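Local coordinates for protein putative angiotensinogen (Lampetra fluviatilis, PDB 5INW) that inhibits thrombin as a member of the serpin family, an inhibition that heparin binding promotes through a template mechanism, at residues S112-A116 against A410-V414; L117-T121 against L132-L136; V175-K179 against T238-V243; S371-Y375 against H389-I393. The protein carries 1 engineered substitution. One frame throughout, in Å; residues are numbered along the deposited sequence.

Contact 1 (S112-A116 against A410-V414); sequences SIASA and AETVV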
loop_
_atom_site.group_PDB
_atom_site.type_symbol
_atom_site.label_atom_id
_atom_site.label_comp_id
_atom_site.label_asym_id
_atom_site.label_seq_id
_atom_site.Cartn_x
_atom_site.Cartn_y
_atom_site.Cartn_z
ATOM N N SER A 112 4.466 1.486 1.542
ATOM C CA SER A 112 5.427 0.429 1.311
ATOM C C SER A 112 6.241 0.766 0.078
ATOM O O SER A 112 7.470 0.678 0.095
ATOM C CB SER A 112 4.760 -0.928 1.106
ATOM O OG SER A 112 5.735 -1.959 1.007
ATOM N N ILE A 113 5.542 1.174 -0.974
ATOM C CA ILE A 113 6.215 1.473 -2.195
ATOM C C ILE A 113 7.084 2.730 -2.061
ATOM O O ILE A 113 8.201 2.788 -2.586
ATOM C CB ILE A 113 5.239 1.579 -3.374
ATOM C CG1 ILE A 113 4.542 0.241 -3.585
ATOM C CG2 ILE A 113 6.002 1.921 -4.675
ATOM C CD1 ILE A 113 3.402 0.277 -4.603
ATOM N N ALA A 114 6.580 3.741 -1.357
ATOM C CA ALA A 114 7.369 4.976 -1.127
ATOM C C ALA A 114 8.629 4.714 -0.291
ATOM O O ALA A 114 9.668 5.346 -0.517
ATOM C CB ALA A 114 6.522 6.050 -0.479
ATOM N N SER A 115 8.516 3.798 0.678
ATOM C CA SER A 115 9.651 3.455 1.482
ATOM C C SER A 115 10.720 2.780 0.669
ATOM O O SER A 115 11.905 3.103 0.827
ATOM C CB SER A 115 9.262 2.549 2.609
ATOM O OG SER A 115 8.372 3.236 3.406
ATOM N N ALA A 116 10.326 1.830 -0.160
ATOM C CA ALA A 116 11.308 1.131 -0.949
ATOM C C ALA A 116 11.989 2.108 -1.913
ATOM O O ALA A 116 13.208 2.090 -2.058
ATOM C CB ALA A 116 10.695 -0.055 -1.669
ATOM N N ALA A 410 1.369 -5.738 3.067
ATOM C CA ALA A 410 2.004 -5.437 1.786
ATOM C C ALA A 410 3.492 -5.684 1.869
ATOM O O ALA A 410 4.061 -5.635 2.933
ATOM C CB ALA A 410 1.756 -3.987 1.375
ATOM N N GLU A 411 4.109 -5.880 0.713
ATOM C CA GLU A 411 5.529 -6.228 0.575
ATOM C C GLU A 411 6.010 -5.620 -0.730
ATOM O O GLU A 411 5.449 -5.939 -1.778
ATOM C CB GLU A 411 5.616 -7.707 0.349
ATOM C CG GLU A 411 4.926 -8.594 1.370
ATOM C CD GLU A 411 5.068 -10.070 1.045
ATOM O OE1 GLU A 411 5.231 -10.448 -0.148
ATOM O OE2 GLU A 411 4.995 -10.863 2.001
ATOM N N THR A 412 7.011 -4.747 -0.665
ATOM C CA THR A 412 7.666 -4.249 -1.849
ATOM C C THR A 412 9.106 -4.728 -1.843
ATOM O O THR A 412 9.806 -4.592 -0.854
ATOM C CB THR A 412 7.677 -2.758 -1.816
ATOM O OG1 THR A 412 6.340 -2.329 -1.530
ATOM C CG2 THR A 412 8.185 -2.178 -3.124
ATOM N N VAL A 413 9.532 -5.269 -2.976
ATOM C CA VAL A 413 10.855 -5.800 -3.172
ATOM C C VAL A 413 11.488 -5.096 -4.379
ATOM O O VAL A 413 10.883 -5.042 -5.433
ATOM C CB VAL A 413 10.806 -7.330 -3.390
ATOM C CG1 VAL A 413 12.196 -7.898 -3.625
ATOM C CG2 VAL A 413 10.235 -7.983 -2.190
ATOM N N VAL A 414 12.750 -4.659 -4.236
ATOM C CA VAL A 414 13.506 -4.008 -5.304
ATOM C C VAL A 414 14.778 -4.781 -5.513
ATOM O O VAL A 414 15.455 -5.099 -4.559
ATOM C CB VAL A 414 13.879 -2.576 -4.924
ATOM C CG1 VAL A 414 14.515 -1.861 -6.112
ATOM C CG2 VAL A 414 12.638 -1.793 -4.478
#
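S112 and A116 of helix 110-122 lean on T412 in a buried helix-on-sheet contact close to the centre of the serpin body. Strand 405-417 carries the N-terminal part of the cleaved reactive loop, inserted as in other cleaved serpins into the large sheet, here between strands 238-251 and 389-401, and the helix packs against it at only 26° to the strand direction, with 7.9 Å between the axes at their closest. T412 sits at the middle, and its two branches do different work. With chi1 at -50°, its hydroxyl is placed beside its own backbone N and faces the first turn of the helix, while CG2 swings the other way, toward the next turn. The hydroxyl comes to S112 tip to tip, OG1 of T412 lying 2.6 Å from OG of S112. I113 crosses the threonine at about a right angle, its CG1 3.7 Å from T412 OG1. On the apolar side, CG2 of T412 rests on CB of A116 at 3.6 Å. The same methyl of A116 meets CG2 of V414 at 3.8 Å, so one alanine spans two strand residues that point to the same face. Two more hydrogen bonds extend the cluster: S112 OG with OD1 of N244 on one neighbouring strand, and T412 OG1 with ND1 of H395 on the other. This serine, asparagine and histidine arrangement between helix and sheet is what the serpin literature calls the shutter. The threonine hydroxyl of the inserted strand thus joins a buried polar network spanning helix and strands, while small methyl groups beside it are consistent with their close approach.

Contact 2 (L117-T121 against L132-L136); sequences LGVVT and LDTAL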
loop_
_atom_site.group_PDB
_atom_site.type_symbol
_atom_site.label_atom_id
_atom_site.label_comp_id
_atom_site.label_asym_id
_atom_site.label_seq_id
_atom_site.Cartn_x
_atom_site.Cartn_y
_atom_site.Cartn_z
ATOM N N LEU A 117 11.217 2.998 -2.521
ATOM C CA LEU A 117 11.791 3.992 -3.448
ATOM C C LEU A 117 12.596 5.099 -2.770
ATOM O O LEU A 117 13.463 5.693 -3.391
ATOM C CB LEU A 117 10.683 4.646 -4.244
ATOM C CG LEU A 117 9.827 3.727 -5.117
ATOM C CD1 LEU A 117 8.685 4.559 -5.662
ATOM C CD2 LEU A 117 10.615 3.111 -6.249
ATOM N N GLY A 118 12.289 5.398 -1.509
ATOM C CA GLY A 118 13.107 6.307 -0.706
ATOM C C GLY A 118 14.501 5.743 -0.556
ATOM O O GLY A 118 15.477 6.459 -0.657
ATOM N N VAL A 119 14.603 4.440 -0.348
ATOM C CA VAL A 119 15.910 3.815 -0.200
ATOM C C VAL A 119 16.710 3.964 -1.523
ATOM O O VAL A 119 17.849 4.358 -1.545
ATOM C CB VAL A 119 15.781 2.321 0.193
ATOM C CG1 VAL A 119 17.161 1.682 0.229
ATOM C CG2 VAL A 119 15.112 2.154 1.569
ATOM N N VAL A 120 16.060 3.691 -2.631
ATOM C CA VAL A 120 16.669 3.840 -3.952
ATOM C C VAL A 120 17.050 5.304 -4.180
ATOM O O VAL A 120 18.089 5.603 -4.789
ATOM C CB VAL A 120 15.712 3.297 -5.094
ATOM C CG1 VAL A 120 16.258 3.581 -6.501
ATOM C CG2 VAL A 120 15.488 1.802 -4.963
ATOM N N THR A 121 16.193 6.208 -3.722
ATOM C CA THR A 121 16.475 7.644 -3.895
ATOM C C THR A 121 17.758 8.044 -3.185
ATOM O O THR A 121 18.560 8.762 -3.717
ATOM C CB THR A 121 15.285 8.493 -3.393
ATOM O OG1 THR A 121 14.099 8.085 -4.110
ATOM C CG2 THR A 121 15.553 9.951 -3.588
ATOM N N LEU A 132 13.092 10.678 -9.493
ATOM C CA LEU A 132 12.659 10.083 -8.218
ATOM C C LEU A 132 12.197 11.094 -7.151
ATOM O O LEU A 132 11.171 10.851 -6.495
ATOM C CB LEU A 132 13.751 9.160 -7.638
ATOM C CG LEU A 132 13.724 7.696 -8.104
ATOM C CD1 LEU A 132 14.954 6.954 -7.639
ATOM C CD2 LEU A 132 12.515 6.964 -7.563
ATOM N N ASP A 133 12.959 12.192 -6.977
ATOM C CA ASP A 133 12.546 13.334 -6.128
ATOM C C ASP A 133 11.242 13.924 -6.615
ATOM O O ASP A 133 10.341 14.172 -5.820
ATOM C CB ASP A 133 13.562 14.489 -6.135
ATOM C CG ASP A 133 14.919 14.144 -5.491
ATOM O OD1 ASP A 133 14.982 13.335 -4.560
ATOM O OD2 ASP A 133 15.934 14.747 -5.900
ATOM N N THR A 134 11.111 14.151 -7.927
ATOM C CA THR A 134 9.850 14.729 -8.435
ATOM C C THR A 134 8.671 13.753 -8.151
ATOM O O THR A 134 7.657 14.164 -7.607
ATOM C CB THR A 134 9.941 15.308 -9.868
ATOM O OG1 THR A 134 10.379 14.304 -10.779
ATOM C CG2 THR A 134 10.921 16.473 -9.901
ATOM N N ALA A 135 8.826 12.467 -8.394
ATOM C CA ALA A 135 7.742 11.585 -8.047
ATOM C C ALA A 135 7.379 11.610 -6.537
ATOM O O ALA A 135 6.198 11.648 -6.184
ATOM C CB ALA A 135 8.021 10.186 -8.538
ATOM N N LEU A 136 8.359 11.588 -5.650
ATOM C CA LEU A 136 8.071 11.509 -4.198
ATOM C C LEU A 136 7.729 12.836 -3.474
ATOM O O LEU A 136 7.410 12.800 -2.278
ATOM C CB LEU A 136 9.265 10.896 -3.447
ATOM C CG LEU A 136 9.790 9.496 -3.774
ATOM C CD1 LEU A 136 11.006 9.166 -2.904
ATOM C CD2 LEU A 136 8.723 8.442 -3.590
#
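L132 buries more surface here than any other residue, followed by T121 and L136, and these three make the join between helix 110-122 and helix 126-136. The two leucines, one turn apart, reach across from the second helix with T121 between them. T121 and L132 lie alongside each other, pointing opposite ways, which brings OG1 of T121 to 3.7 Å from CB of L132; T121 OG1 also meets CD1 of L136 at 3.5 Å. The hydroxyl's polarity is dealt with inside its own helix. At chi1 -57° it lies beside the backbone N and bends back one turn, where it gives a hydrogen bond of 2.6 Å from T121 OG1 to L117 O. That carbonyl also accepts the helical bond from T121 N, and the two donors reach it from opposite faces of its plane. Turned inward like this, the threonine can pack as an almost apolar group. Its methyl CG2 points instead to the carboxylate of D133, 3.6 Å from OD1, at the more open border of the contact. L132 goes on to V120, crossing it at about a right angle, with CD1 of L132 3.8 Å from CG1 of V120. L136 takes the other side, CD1 lying 4.2 Å from CA of G118. M372, from a loop, touches both L117 and L132. The axes of the two short segments, 147° apart in direction, come no closer than 10.5 Å, a wide antiparallel helical hairpin with a short connection, corresponding to helices B and C of the serpin fold.

Contact 3 (V175-K179 against T238-V243); sequences VVFSK and TSLVIV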
loop_
_atom_site.group_PDB
_atom_site.type_symbol
_atom_site.label_atom_id
_atom_site.label_comp_id
_atom_site.label_asym_id
_atom_site.label_seq_id
_atom_site.Cartn_x
_atom_site.Cartn_y
_atom_site.Cartn_z
ATOM N N VAL A 175 14.315 -3.474 5.062
ATOM C CA VAL A 175 15.498 -4.332 5.132
ATOM C C VAL A 175 16.243 -4.205 3.841
ATOM O O VAL A 175 15.609 -4.125 2.786
ATOM C CB VAL A 175 15.135 -5.803 5.380
ATOM C CG1 VAL A 175 16.398 -6.631 5.537
ATOM C CG2 VAL A 175 14.326 -5.929 6.672
ATOM N N VAL A 176 17.567 -4.096 3.929
ATOM C CA VAL A 176 18.400 -3.952 2.770
ATOM C C VAL A 176 19.495 -4.996 2.786
ATOM O O VAL A 176 20.390 -5.030 3.669
ATOM C CB VAL A 176 19.009 -2.536 2.669
ATOM C CG1 VAL A 176 19.966 -2.439 1.485
ATOM C CG2 VAL A 176 17.903 -1.461 2.562
ATOM N N PHE A 177 19.462 -5.850 1.782
ATOM C CA PHE A 177 20.517 -6.842 1.600
ATOM C C PHE A 177 21.514 -6.349 0.556
ATOM O O PHE A 177 21.126 -5.763 -0.451
ATOM C CB PHE A 177 19.897 -8.178 1.172
ATOM C CG PHE A 177 18.897 -8.711 2.128
ATOM C CD1 PHE A 177 19.312 -9.321 3.304
ATOM C CD2 PHE A 177 17.511 -8.586 1.857
ATOM C CE1 PHE A 177 18.400 -9.847 4.199
ATOM C CE2 PHE A 177 16.565 -9.115 2.769
ATOM C CZ PHE A 177 17.022 -9.739 3.959
ATOM N N SER A 178 22.779 -6.664 0.754
ATOM C CA SER A 178 23.841 -6.242 -0.160
ATOM C C SER A 178 24.786 -7.399 -0.505
ATOM O O SER A 178 25.064 -8.268 0.337
ATOM C CB SER A 178 24.593 -5.061 0.476
ATOM O OG SER A 178 25.803 -4.789 -0.189
ATOM N N LYS A 179 25.310 -7.372 -1.739
ATOM C CA LYS A 179 26.354 -8.362 -2.183
ATOM C C LYS A 179 27.558 -8.378 -1.257
ATOM O O LYS A 179 28.034 -7.327 -0.812
ATOM C CB LYS A 179 26.836 -8.089 -3.592
ATOM C CG LYS A 179 27.532 -9.241 -4.275
ATOM C CD LYS A 179 27.976 -8.819 -5.675
ATOM C CE LYS A 179 28.082 -9.985 -6.652
ATOM N NZ LYS A 179 29.274 -10.841 -6.406
ATOM N N THR A 238 22.930 -10.221 -8.871
ATOM C CA THR A 238 22.297 -9.326 -7.963
ATOM C C THR A 238 23.306 -8.771 -7.010
ATOM O O THR A 238 24.131 -9.502 -6.399
ATOM C CB THR A 238 21.177 -10.012 -7.185
ATOM O OG1 THR A 238 20.195 -10.417 -8.136
ATOM C CG2 THR A 238 20.522 -9.045 -6.175
ATOM N N SER A 239 23.167 -7.469 -6.861
ATOM C CA SER A 239 24.052 -6.672 -6.075
ATOM C C SER A 239 23.395 -6.074 -4.835
ATOM O O SER A 239 24.062 -5.985 -3.800
ATOM C CB SER A 239 24.665 -5.602 -6.965
ATOM O OG SER A 239 25.856 -6.130 -7.532
ATOM N N LEU A 240 22.115 -5.702 -4.910
ATOM C CA LEU A 240 21.324 -5.433 -3.698
ATOM C C LEU A 240 19.875 -5.814 -3.880
ATOM O O LEU A 240 19.392 -5.882 -5.009
ATOM C CB LEU A 240 21.315 -3.962 -3.329
ATOM C CG LEU A 240 22.589 -3.344 -2.802
ATOM C CD1 LEU A 240 23.369 -2.751 -3.981
ATOM C CD2 LEU A 240 22.251 -2.296 -1.730
ATOM N N VAL A 241 19.197 -6.014 -2.746
ATOM C CA VAL A 241 17.757 -6.211 -2.686
ATOM C C VAL A 241 17.216 -5.362 -1.556
ATOM O O VAL A 241 17.667 -5.522 -0.447
ATOM C CB VAL A 241 17.416 -7.679 -2.411
ATOM C CG1 VAL A 241 15.906 -7.873 -2.351
ATOM C CG2 VAL A 241 17.979 -8.512 -3.522
ATOM N N ILE A 242 16.240 -4.506 -1.828
ATOM C CA ILE A 242 15.629 -3.619 -0.836
ATOM C C ILE A 242 14.244 -4.142 -0.594
ATOM O O ILE A 242 13.596 -4.521 -1.509
ATOM C CB ILE A 242 15.499 -2.184 -1.396
ATOM C CG1 ILE A 242 16.898 -1.564 -1.541
ATOM C CG2 ILE A 242 14.648 -1.277 -0.521
ATOM C CD1 ILE A 242 16.946 -0.396 -2.500
ATOM N N VAL A 243 13.810 -4.138 0.654
ATOM C CA VAL A 243 12.518 -4.729 1.047
ATOM C C VAL A 243 11.812 -3.793 1.994
ATOM O O VAL A 243 12.386 -3.331 2.974
ATOM C CB VAL A 243 12.736 -6.062 1.798
ATOM C CG1 VAL A 243 11.475 -6.504 2.505
ATOM C CG2 VAL A 243 13.267 -7.111 0.843
#
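V175 N gives a 2.8 Å hydrogen bond to V243 O, and V243 N returns one to V175 O, so this pair of valines fastens one end of an antiparallel ladder. The next hydrogen-bonded pair is F177 with V241, where F177 N lies 2.9 Å from V241 O. A last bond, 2.8 Å from K179 N to S239 O, closes the far end, where S239 and L240 together face I416 as a classic beta bulge. Between the bonded pairs come V176 with I242 and S178 with L240, pointing to the opposite face. There V176 CG1 meets CD2 of L240 at 3.9 Å, the two side chains running obliquely across each other. F177 is on the face of V175, V241 and V243. Its chi1 of -58° turns the ring back beside its own backbone N: V175 CG1 lies over one face of the ring, 3.5 Å above the plane and offset toward the rim, while V243 CG2 comes to the ring edge, 4.3 Å from CE2. S239 OG has its hydrogen-bond partner in OE1 of Q386. Helix 208-221 covers the face of the sheet that carries F177, through M215 and I219, whereas V119 of helix 110-122 packs on V176 and I242, and V120 on I242. Within the sheet, strand 200-203 flanks strand 168-179 on its outer side, and the inserted strand 405-417 flanks strand 238-251 on the other.

Contact 4 (S371-Y375 against H389-I393); sequences SMFSY and HVDKI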
loop_
_atom_site.group_PDB
_atom_site.type_symbol
_atom_site.label_atom_id
_atom_site.label_comp_id
_atom_site.label_asym_id
_atom_site.label_seq_id
_atom_site.Cartn_x
_atom_site.Cartn_y
_atom_site.Cartn_z
ATOM N N SER A 371 14.065 6.214 -15.539
ATOM C CA SER A 371 15.527 6.277 -15.601
ATOM C C SER A 371 16.223 5.168 -14.837
ATOM O O SER A 371 17.024 4.481 -15.386
ATOM C CB SER A 371 16.014 7.658 -15.114
ATOM O OG SER A 371 17.409 7.738 -15.019
ATOM N N MET A 372 15.862 4.996 -13.572
ATOM C CA MET A 372 16.473 3.992 -12.673
ATOM C C MET A 372 16.486 2.527 -13.159
ATOM O O MET A 372 17.222 1.736 -12.571
ATOM C CB MET A 372 15.752 4.020 -11.338
ATOM C CG MET A 372 14.294 3.539 -11.379
ATOM S SD MET A 372 13.514 3.921 -9.792
ATOM C CE MET A 372 11.924 3.143 -9.989
ATOM N N PHE A 373 15.659 2.174 -14.169
ATOM C CA PHE A 373 15.691 0.856 -14.812
ATOM C C PHE A 373 16.628 0.737 -16.027
ATOM O O PHE A 373 16.860 -0.387 -16.477
ATOM C CB PHE A 373 14.301 0.437 -15.308
ATOM C CG PHE A 373 13.212 0.475 -14.270
ATOM C CD1 PHE A 373 13.099 -0.527 -13.326
ATOM C CD2 PHE A 373 12.258 1.476 -14.277
ATOM C CE1 PHE A 373 12.072 -0.511 -12.400
ATOM C CE2 PHE A 373 11.239 1.515 -13.327
ATOM C CZ PHE A 373 11.145 0.520 -12.388
ATOM N N SER A 374 17.032 1.863 -16.646
ATOM C CA SER A 374 18.038 1.874 -17.706
ATOM C C SER A 374 19.356 1.290 -17.293
ATOM O O SER A 374 19.746 1.322 -16.116
ATOM C CB SER A 374 18.450 3.293 -18.086
ATOM O OG SER A 374 17.539 3.918 -18.902
ATOM N N TYR A 375 20.113 0.900 -18.304
ATOM C CA TYR A 375 21.512 0.518 -18.127
ATOM C C TYR A 375 22.339 1.835 -17.969
ATOM O O TYR A 375 23.380 1.846 -17.325
ATOM C CB TYR A 375 21.927 -0.520 -19.227
ATOM C CG TYR A 375 21.075 -1.819 -19.053
ATOM C CD1 TYR A 375 21.611 -2.986 -18.485
ATOM C CD2 TYR A 375 19.680 -1.827 -19.364
ATOM C CE1 TYR A 375 20.808 -4.116 -18.283
ATOM C CE2 TYR A 375 18.870 -2.940 -19.153
ATOM C CZ TYR A 375 19.428 -4.086 -18.620
ATOM O OH TYR A 375 18.615 -5.188 -18.409
ATOM N N HIS A 389 21.718 -0.537 -11.506
ATOM C CA HIS A 389 20.409 -0.120 -11.939
ATOM C C HIS A 389 19.390 -0.984 -11.228
ATOM O O HIS A 389 19.723 -2.083 -10.755
ATOM C CB HIS A 389 20.260 -0.245 -13.490
ATOM C CG HIS A 389 20.389 -1.647 -14.021
ATOM N ND1 HIS A 389 19.308 -2.371 -14.468
ATOM C CD2 HIS A 389 21.466 -2.451 -14.177
ATOM C CE1 HIS A 389 19.706 -3.559 -14.883
ATOM N NE2 HIS A 389 21.011 -3.640 -14.696
ATOM N N VAL A 390 18.133 -0.524 -11.224
ATOM C CA VAL A 390 17.013 -1.328 -10.741
ATOM C C VAL A 390 16.634 -2.356 -11.810
ATOM O O VAL A 390 16.138 -2.013 -12.867
ATOM C CB VAL A 390 15.761 -0.473 -10.440
ATOM C CG1 VAL A 390 14.634 -1.341 -9.924
ATOM C CG2 VAL A 390 16.079 0.638 -9.448
ATOM N N ASP A 391 16.793 -3.632 -11.484
ATOM C CA ASP A 391 16.349 -4.724 -12.345
ATOM C C ASP A 391 14.870 -4.908 -12.313
ATOM O O ASP A 391 14.278 -5.042 -13.324
ATOM C CB ASP A 391 16.967 -6.021 -11.886
ATOM C CG ASP A 391 16.738 -7.129 -12.864
ATOM O OD1 ASP A 391 16.861 -6.887 -14.090
ATOM O OD2 ASP A 391 16.479 -8.255 -12.413
ATOM N N LYS A 392 14.284 -4.896 -11.126
ATOM C CA LYS A 392 12.963 -5.394 -10.869
ATOM C C LYS A 392 12.363 -4.789 -9.582
ATOM O O LYS A 392 13.057 -4.682 -8.539
ATOM C CB LYS A 392 13.055 -6.920 -10.721
ATOM C CG LYS A 392 11.706 -7.592 -10.439
ATOM C CD LYS A 392 11.596 -9.005 -11.005
ATOM C CE LYS A 392 10.250 -9.248 -11.684
ATOM N NZ LYS A 392 10.285 -10.385 -12.673
ATOM N N ILE A 393 11.067 -4.477 -9.648
ATOM C CA ILE A 393 10.269 -4.069 -8.484
ATOM C C ILE A 393 8.905 -4.746 -8.413
ATOM O O ILE A 393 8.064 -4.529 -9.258
ATOM C CB ILE A 393 9.976 -2.574 -8.514
ATOM C CG1 ILE A 393 11.266 -1.784 -8.487
ATOM C CG2 ILE A 393 9.141 -2.168 -7.320
ATOM C CD1 ILE A 393 11.046 -0.281 -8.372
#
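Three rings meet here: F373 and Y375 from the loop and H389 from the start of strand 389-401. The F373 ring has CG of M372 over one face, offset toward the rim, and the carbonyl of V390 at its edge near the plane, V390 O lying 3.4 Å from CD1. Further along the same ring, CE1 touches CG1 of V390 at 3.7 Å, and the far end, CZ, meets CD1 of I393. H389 meets the ring of Y375. The planes are tilted by 41° with centroids 4.4 Å apart, an oblique pair in which CD1 of Y375 lies over one face of the imidazole and CE1 of H389 over one face of the phenol. The tyrosine is exposed and poorly ordered, so this end is probably loose. H389 gets there because its CG sits between the backbone N and the carbonyl carbon, the crowded position (chi1 62°). M372 has the same first torsion but then runs extended, passing V390 CG2 and bringing its terminal CE to 3.9 Å from CD1 of I393. A single hydrogen bond joins the two segments, 2.8 Å from V390 N to M372 O. Beyond this, D391 and K392 both face G415 in a classic beta bulge, and V390 packs on V414 and I416 of the inserted strand. The chemistry implies a loop joined to this strand by one backbone hydrogen bond and by burying methionine and phenylalanine against valine and isoleucine, its apolar part turned inward, with the buried H389 carrying the exposed tyrosine at the outer end.

From the N terminus, residues 112-116 open contact 1, which closes only at 410-414 and so encloses a loop of 293 residues. The other three are nested inside it in series, and none cross: contact 2 closes a helical hairpin over 10 residues, contact 3 joins two sheet strands across 58, and contact 4 folds a loop back on a strand over 13. Helix 110-122 serves contacts 1 and 2. Its V120 touches V414, I242 and V390, so it meets contacts 1, 3 and 4. Contacts 1, 3 and 4 share the large sheet. Contacts 2 and 4 touch where M372 and I393 come against L117.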